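Local atomic coordinates of Non-structural protein 3 (Porcine deltacoronavirus, PDB entry 6LN0), a protein that is a multidomain replicase component that joins a macro domain, probably an ADP-ribose binder, to a zinc-bearing papain-like protease region. Residues 28-33 and 83-88; 114-119 and 146-151. All blocks are in the same frame, centred on the assembly; numbering follows the deposited sequence.

From the N terminus the chain runs through strand 10-17 into strand 29-34, then passes helices 44-53 and 55-64 and edge strand 71-74 before strand 83-89 returns beside strand 29-34, closing contact 1. Contact 2 opens only afterwards: past helix 99-110, segment 114-119 leads into strand 117-120, and helix 131-141 carries the chain over to 146-151. The two loops therefore follow one another in series without nesting or crossing. In space they are neighbours, their centres about 10 Å apart, because strand 117-120 runs beside strand 29-34 in the same sheet. Together they align four parallel strands of the six-stranded macro-domain sheet, and the Ser29 hydroxyl hydrogen-bonds His116 between them.

Contact 1. Residues 28-33 and 83-88; sequences NSVLVN and VACILH
The carbonyl oxygen of Ser29 is the best-held polar atom, gripped by two N-H groups of the partner strand. Ala84 N reaches Ser29 O at 2.8 Å on a lone pair in the carbonyl plane, whereas Cys85 N gives a weak bond to Ser29 O at 3.4 Å. Two successive donors on one acceptor mark a beta bulge: the parallel pairing slips by one residue between Ser29-Val83 and Val30-Cys85, and Ala84, with helix-like backbone angles, is the extra residue. Its small CB fits against Asn28 O at 3.4 Å. Regular pairing follows as Leu31 N donates to Cys85 O almost straight (3.0 Å, 169°), Leu87 N to Leu31 O, and Asn33 N to Leu87 O at 2.7 Å, nearly along the C=O axis.

Val30 and Leu87 on one face, and Val83, Leu31 and Ile86 on the other, are branched apolar residues that fill a buried interface. Val30 straddles two partners: CG2, beside its own backbone N, meets Cys85 SG at 3.7 Å, while CG1, anti to that N, meets Leu87 CB. Leu31 CB packs on Val83 CG1, and Asn33 CB on Ile86 CG2. At the polar end the Asn33 amide passes obliquely by His88 CD2, its plane 30° from the ring; Asn33 ND2 bonds Asn41, His88 NE2 bonds Tyr57 OH and His88 ND1 bonds Leu71 O.

These are adjacent parallel strands inside the mixed six-stranded macro-domain sheet: helix 44-53 packs on the Leu31 face through Ile49, strand 117-120 flanks Val30 and Val32, and strand 71-74 borders 83-89 as the antiparallel edge.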
# COMPACT_ATOMS: atom_id res chain seq x y z
N ASN A 28 -30.30 32.38 1.33
CA ASN A 28 -30.44 32.98 -0.00
C ASN A 28 -30.28 31.93 -1.10
O ASN A 28 -29.60 32.13 -2.10
CB ASN A 28 -29.46 34.14 -0.19
CG ASN A 28 -29.69 35.25 0.81
OD1 ASN A 28 -28.82 35.57 1.62
ND2 ASN A 28 -30.89 35.83 0.77
N SER A 29 -30.95 30.81 -0.90
CA SER A 29 -30.67 29.60 -1.64
C SER A 29 -31.41 29.59 -2.97
O SER A 29 -32.42 30.26 -3.15
CB SER A 29 -31.07 28.38 -0.82
OG SER A 29 -30.56 28.45 0.51
N VAL A 30 -30.87 28.82 -3.90
CA VAL A 30 -31.59 28.46 -5.11
C VAL A 30 -32.27 27.14 -4.82
O VAL A 30 -31.62 26.11 -4.63
CB VAL A 30 -30.66 28.34 -6.31
CG1 VAL A 30 -31.42 27.75 -7.51
CG2 VAL A 30 -30.09 29.71 -6.64
N LEU A 31 -33.60 27.17 -4.75
CA LEU A 31 -34.38 25.96 -4.50
C LEU A 31 -34.76 25.39 -5.85
O LEU A 31 -35.44 26.06 -6.63
CB LEU A 31 -35.61 26.29 -3.66
CG LEU A 31 -36.58 25.17 -3.39
CD1 LEU A 31 -35.95 24.14 -2.45
CD2 LEU A 31 -37.85 25.74 -2.78
N VAL A 32 -34.33 24.15 -6.12
CA VAL A 32 -34.64 23.50 -7.39
C VAL A 32 -36.00 22.82 -7.29
O VAL A 32 -36.30 22.13 -6.31
CB VAL A 32 -33.55 22.49 -7.79
CG1 VAL A 32 -33.90 21.92 -9.14
CG2 VAL A 32 -32.18 23.13 -7.85
N ASN A 33 -36.80 22.98 -8.34
CA ASN A 33 -38.15 22.42 -8.42
C ASN A 33 -38.21 21.43 -9.57
O ASN A 33 -38.17 21.85 -10.74
CB ASN A 33 -39.18 23.54 -8.61
CG ASN A 33 -40.62 23.02 -8.69
OD1 ASN A 33 -40.97 22.19 -9.55
ND2 ASN A 33 -41.48 23.53 -7.81
N VAL A 83 -35.15 31.51 0.80
CA VAL A 83 -35.07 31.05 -0.58
C VAL A 83 -35.01 32.29 -1.48
O VAL A 83 -35.98 33.05 -1.57
CB VAL A 83 -36.27 30.16 -0.94
CG1 VAL A 83 -36.18 29.72 -2.38
CG2 VAL A 83 -36.32 28.97 -0.03
N ALA A 84 -33.86 32.49 -2.13
CA ALA A 84 -33.70 33.65 -3.00
C ALA A 84 -34.51 33.49 -4.28
O ALA A 84 -35.06 34.47 -4.79
CB ALA A 84 -32.23 33.89 -3.33
N CYS A 85 -34.58 32.28 -4.81
CA CYS A 85 -35.33 32.05 -6.03
C CYS A 85 -35.56 30.55 -6.21
O CYS A 85 -35.02 29.72 -5.47
CB CYS A 85 -34.60 32.64 -7.24
SG CYS A 85 -32.97 31.91 -7.46
N ILE A 86 -36.37 30.22 -7.22
CA ILE A 86 -36.79 28.86 -7.52
C ILE A 86 -36.41 28.56 -8.96
O ILE A 86 -36.74 29.33 -9.87
CB ILE A 86 -38.31 28.68 -7.31
CG1 ILE A 86 -38.64 28.76 -5.83
CG2 ILE A 86 -38.81 27.36 -7.89
CD1 ILE A 86 -40.10 29.07 -5.53
N LEU A 87 -35.74 27.44 -9.17
CA LEU A 87 -35.29 27.04 -10.49
C LEU A 87 -36.06 25.80 -10.91
O LEU A 87 -36.17 24.85 -10.13
CB LEU A 87 -33.77 26.80 -10.46
CG LEU A 87 -33.01 26.31 -11.69
CD1 LEU A 87 -33.32 27.16 -12.90
CD2 LEU A 87 -31.49 26.29 -11.40
N HIS A 88 -36.60 25.81 -12.12
CA HIS A 88 -37.46 24.74 -12.60
C HIS A 88 -36.75 23.98 -13.70
O HIS A 88 -36.29 24.59 -14.67
CB HIS A 88 -38.79 25.27 -13.16
CG HIS A 88 -39.57 26.10 -12.20
ND1 HIS A 88 -39.19 27.39 -11.86
CD2 HIS A 88 -40.69 25.84 -11.49
CE1 HIS A 88 -40.06 27.87 -10.99
NE2 HIS A 88 -40.97 26.95 -10.74

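Contact 2. Residues 114-119 and 146-151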
# COMPACT_ATOMS: atom_id res chain seq x y z
N PRO A 114 -22.25 30.27 -8.73
CA PRO A 114 -21.79 29.98 -7.36
C PRO A 114 -22.79 30.45 -6.32
O PRO A 114 -22.75 31.58 -5.83
CB PRO A 114 -20.45 30.72 -7.29
CG PRO A 114 -20.60 31.84 -8.26
CD PRO A 114 -21.55 31.42 -9.33
N ALA A 115 -23.72 29.54 -6.02
CA ALA A 115 -24.83 29.77 -5.10
C ALA A 115 -25.02 28.52 -4.26
O ALA A 115 -24.43 27.47 -4.54
CB ALA A 115 -26.13 30.10 -5.85
N HIS A 116 -25.86 28.64 -3.23
CA HIS A 116 -26.22 27.50 -2.40
C HIS A 116 -27.47 26.84 -2.98
O HIS A 116 -28.56 27.41 -2.95
CB HIS A 116 -26.48 27.91 -0.95
CG HIS A 116 -27.15 26.83 -0.16
ND1 HIS A 116 -28.36 27.01 0.49
CD2 HIS A 116 -26.80 25.53 0.05
CE1 HIS A 116 -28.70 25.88 1.08
NE2 HIS A 116 -27.78 24.97 0.83
N TYR A 117 -27.31 25.62 -3.46
CA TYR A 117 -28.39 24.89 -4.11
C TYR A 117 -29.03 23.92 -3.13
O TYR A 117 -28.35 23.28 -2.32
CB TYR A 117 -27.86 24.12 -5.31
CG TYR A 117 -27.44 25.01 -6.45
CD1 TYR A 117 -28.36 25.40 -7.42
CD2 TYR A 117 -26.13 25.44 -6.58
CE1 TYR A 117 -27.99 26.21 -8.48
CE2 TYR A 117 -25.76 26.26 -7.64
CZ TYR A 117 -26.69 26.64 -8.58
OH TYR A 117 -26.33 27.44 -9.64
N VAL A 118 -30.35 23.80 -3.21
CA VAL A 118 -31.10 22.81 -2.47
C VAL A 118 -31.82 21.97 -3.50
O VAL A 118 -32.62 22.50 -4.29
CB VAL A 118 -32.08 23.45 -1.47
CG1 VAL A 118 -32.86 22.40 -0.75
CG2 VAL A 118 -31.32 24.31 -0.49
N ILE A 119 -31.51 20.68 -3.54
CA ILE A 119 -31.99 19.88 -4.66
C ILE A 119 -32.68 18.62 -4.14
O ILE A 119 -32.04 17.75 -3.54
CB ILE A 119 -30.84 19.52 -5.62
CG1 ILE A 119 -29.96 20.74 -5.89
CG2 ILE A 119 -31.38 19.00 -6.93
CD1 ILE A 119 -29.11 20.62 -7.13
N ILE A 146 -18.17 25.07 -5.93
CA ILE A 146 -19.50 25.63 -5.73
C ILE A 146 -19.96 25.31 -4.31
O ILE A 146 -21.02 24.71 -4.09
CB ILE A 146 -20.44 25.10 -6.84
CG1 ILE A 146 -21.91 25.48 -6.64
CG2 ILE A 146 -20.31 23.59 -7.01
CD1 ILE A 146 -22.77 24.91 -7.73
N GLY A 147 -19.13 25.68 -3.33
CA GLY A 147 -19.44 25.68 -1.91
C GLY A 147 -20.41 24.65 -1.36
O GLY A 147 -20.39 23.48 -1.75
N ARG A 148 -21.25 25.09 -0.43
CA ARG A 148 -22.19 24.19 0.23
C ARG A 148 -23.37 23.85 -0.69
O ARG A 148 -23.94 24.74 -1.33
CB ARG A 148 -22.67 24.84 1.52
CG ARG A 148 -23.77 24.09 2.22
CD ARG A 148 -24.55 25.00 3.17
NE ARG A 148 -25.59 24.26 3.86
CZ ARG A 148 -26.81 24.72 4.15
NH1 ARG A 148 -27.67 23.93 4.79
NH2 ARG A 148 -27.17 25.95 3.82
N VAL A 149 -23.71 22.56 -0.77
CA VAL A 149 -24.82 22.07 -1.60
C VAL A 149 -25.66 21.08 -0.79
O VAL A 149 -25.12 20.24 -0.07
CB VAL A 149 -24.32 21.38 -2.89
CG1 VAL A 149 -25.51 20.95 -3.73
CG2 VAL A 149 -23.43 22.31 -3.68
N THR A 150 -26.98 21.16 -0.95
CA THR A 150 -27.91 20.39 -0.14
C THR A 150 -28.82 19.58 -1.04
O THR A 150 -29.59 20.14 -1.82
CB THR A 150 -28.76 21.32 0.73
OG1 THR A 150 -27.93 21.98 1.69
CG2 THR A 150 -29.84 20.54 1.44
N LEU A 151 -28.74 18.26 -0.93
CA LEU A 151 -29.73 17.39 -1.55
C LEU A 151 -30.73 16.93 -0.50
O LEU A 151 -30.44 16.87 0.69
CB LEU A 151 -29.11 16.16 -2.20
CG LEU A 151 -27.83 16.30 -2.99
CD1 LEU A 151 -26.76 16.02 -1.99
CD2 LEU A 151 -27.81 15.27 -4.09
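Ala115 leads the chain in, its carbonyl oxygen near Ile146 CG1. At His116, CG stands anti to the backbone N (chi1 167°), and the imidazole reaches across to the second strand. There NE2 and Thr150 OG1 share a hydrogen bond of 3.1 Å, almost straight at 175°, at the ring edge. The extended Arg148 lies alongside and lays its guanidinium flat over one ring face, planes 10° apart and NH2 offset toward the rim, 3.1 Å from His116 CE1. Ser29 holds ND1, so both ring nitrogens have partners and the ring's rotation is fixed. Glu15, salt-bridged to Arg148 NE, probably offsets the positive charge beside the imidazole.

Tyr117 points to the sheet face it shares with Val149 and Ile119; its side chain crosses that of Ile146 at about a right angle, ring CE2 meeting Ile146 CD1. Its carbonyl oxygen accepts Thr150 N at 2.9 Å. Val118 lies side by side with Thr150, beta-branched residues suiting extended backbone, and Ile119 N donates to Thr150 O at 2.6 Å.

These strands are the ends of a beta-alpha-beta crossover: helix 131-141 packs on Val149 and Leu151 through Phe138, while strands 29-34 and 10-17 flank the pair.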